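Side-chain contact in endolysin B (Mycobacterium phage D29, PDB 3HC7), which hydrolyses the mycolic acid linkage to the arabinogalactan-peptidoglycan of the host cell wall, helping to lyse the mycobacterial host and release new phage: residues R102-R105 against F106-R109. Sequence-based numbering, arbitrary orientation.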
loop_
_atom_site.group_PDB
_atom_site.type_symbol
_atom_site.label_atom_id
_atom_site.label_comp_id
_atom_site.label_asym_id
_atom_site.label_seq_id
_atom_site.Cartn_x
_atom_site.Cartn_y
_atom_site.Cartn_z
ATOM N N ARG A 102 -14.956 -9.981 -7.254
ATOM C CA ARG A 102 -16.133 -9.480 -6.545
ATOM C C ARG A 102 -16.511 -8.050 -6.922
ATOM O O ARG A 102 -17.683 -7.686 -6.888
ATOM C CB ARG A 102 -15.902 -9.579 -5.036
ATOM C CG ARG A 102 -17.106 -9.233 -4.170
ATOM C CD ARG A 102 -16.858 -9.669 -2.731
ATOM N NE ARG A 102 -17.789 -9.057 -1.783
ATOM C CZ ARG A 102 -17.623 -9.059 -0.460
ATOM N NH1 ARG A 102 -16.559 -9.642 0.079
ATOM N NH2 ARG A 102 -18.518 -8.473 0.327
ATOM N N LEU A 103 -15.524 -7.235 -7.287
ATOM C CA LEU A 103 -15.791 -5.829 -7.574
ATOM C C LEU A 103 -15.626 -5.491 -9.052
ATOM O O LEU A 103 -15.551 -4.321 -9.422
ATOM C CB LEU A 103 -14.888 -4.929 -6.728
ATOM C CG LEU A 103 -14.974 -5.136 -5.216
ATOM C CD1 LEU A 103 -13.958 -4.269 -4.498
ATOM C CD2 LEU A 103 -16.375 -4.828 -4.724
ATOM N N HIS A 104 -15.566 -6.521 -9.889
ATOM C CA HIS A 104 -15.256 -6.331 -11.290
ATOM C C HIS A 104 -16.311 -5.488 -11.981
ATOM O O HIS A 104 -15.995 -4.736 -12.896
ATOM C CB HIS A 104 -15.095 -7.676 -12.010
ATOM C CG HIS A 104 -14.685 -7.541 -13.442
ATOM N ND1 HIS A 104 -13.452 -7.050 -13.816
ATOM C CD2 HIS A 104 -15.345 -7.824 -14.592
ATOM C CE1 HIS A 104 -13.366 -7.043 -15.134
ATOM N NE2 HIS A 104 -14.501 -7.508 -15.628
ATOM N N ARG A 105 -17.558 -5.608 -11.536
ATOM C CA ARG A 105 -18.656 -4.842 -12.126
ATOM C C ARG A 105 -18.510 -3.349 -11.864
ATOM O O ARG A 105 -19.193 -2.540 -12.486
ATOM C CB ARG A 105 -20.006 -5.335 -11.604
ATOM C CG ARG A 105 -20.216 -5.133 -10.112
ATOM C CD ARG A 105 -21.372 -5.984 -9.602
ATOM N NE ARG A 105 -21.448 -5.979 -8.144
ATOM C CZ ARG A 105 -22.184 -5.125 -7.441
ATOM N NH1 ARG A 105 -22.911 -4.208 -8.066
ATOM N NH2 ARG A 105 -22.192 -5.183 -6.114
ATOM N N PHE A 106 -17.624 -2.972 -10.945
ATOM C CA PHE A 106 -17.399 -1.546 -10.699
ATOM C C PHE A 106 -16.200 -1.039 -11.492
ATOM O O PHE A 106 -15.871 0.142 -11.437
ATOM C CB PHE A 106 -17.193 -1.253 -9.208
ATOM C CG PHE A 106 -18.349 -1.665 -8.336
ATOM C CD1 PHE A 106 -19.596 -1.080 -8.491
ATOM C CD2 PHE A 106 -18.182 -2.628 -7.353
ATOM C CE1 PHE A 106 -20.657 -1.457 -7.687
ATOM C CE2 PHE A 106 -19.239 -3.007 -6.547
ATOM C CZ PHE A 106 -20.478 -2.422 -6.716
ATOM N N LEU A 107 -15.548 -1.930 -12.233
ATOM C CA LEU A 107 -14.319 -1.551 -12.925
ATOM C C LEU A 107 -14.516 -0.329 -13.811
ATOM O O LEU A 107 -13.703 0.595 -13.791
ATOM C CB LEU A 107 -13.744 -2.718 -13.736
ATOM C CG LEU A 107 -12.515 -2.380 -14.584
ATOM C CD1 LEU A 107 -11.450 -1.692 -13.740
ATOM C CD2 LEU A 107 -11.938 -3.624 -15.245
ATOM N N HIS A 108 -15.601 -0.318 -14.578
ATOM C CA HIS A 108 -15.868 0.776 -15.504
ATOM C C HIS A 108 -16.128 2.094 -14.774
ATOM O O HIS A 108 -16.167 3.157 -15.395
ATOM C CB HIS A 108 -17.049 0.431 -16.420
ATOM C CG HIS A 108 -18.366 0.387 -15.712
ATOM N ND1 HIS A 108 -18.735 -0.655 -14.887
ATOM C CD2 HIS A 108 -19.404 1.258 -15.705
ATOM C CE1 HIS A 108 -19.941 -0.421 -14.399
ATOM N NE2 HIS A 108 -20.369 0.734 -14.880
ATOM N N ARG A 109 -16.293 2.030 -13.457
ATOM C CA ARG A 109 -16.571 3.234 -12.681
ATOM C C ARG A 109 -15.357 3.758 -11.916
ATOM O O ARG A 109 -15.407 4.842 -11.339
ATOM C CB ARG A 109 -17.739 3.000 -11.730
ATOM C CG ARG A 109 -19.053 2.830 -12.452
ATOM C CD ARG A 109 -20.071 2.162 -11.567
ATOM N NE ARG A 109 -20.549 3.048 -10.516
ATOM C CZ ARG A 109 -21.381 2.663 -9.557
ATOM N NH1 ARG A 109 -21.814 1.405 -9.525
ATOM N NH2 ARG A 109 -21.776 3.527 -8.631
#
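Arg105 runs side by side with the ring of Phe106, the next residue, and both point the same way. Arg105 CB lies beside the peptide to Phe106. The first torsion sets CG between the backbone N and the carbonyl carbon (chi1 64°). This brings Arg105 CG over the centre of the Phe106 face, 4.1 Å from the ring centroid, in a CH-pi contact. From CG to NE the chain is extended, and CD stands farther from the ring. Arg105 NE lies 4.0 Å from Phe106 CZ. Beyond it (chi4 92°) the guanidinium closes in again. Arg105 CZ comes to 3.3 Å from Phe106 CZ, which sits over one guanidinium face, toward its rim. NH1 and NH2 both lie against Phe106 CZ. The two planes are 48° apart, so this is not a parallel stack. Arg105 NH1 also forms a salt bridge with Asp69 OD1 of helix 50-70, and Phe106 packs on the same helix. Residues 104-109 form a short 3-10 segment in the connection between helix 83-96 and strand 110-116, consistent with the cutinase-like alpha/beta-hydrolase fold. Three i to i+3 bonds build it: Phe106 N to Leu103 O (2.9 Å), Leu107 N to His104 O (2.9 Å) and Arg109 N to Phe106 O. Leu103 CD2 meets the ring edge in plane, 3.9 Å from Phe106 CE2. Leu107 CD2 lies 3.7 Å from His104 CE1, while His104 ND1 is hydrogen-bonded to Ile96 O.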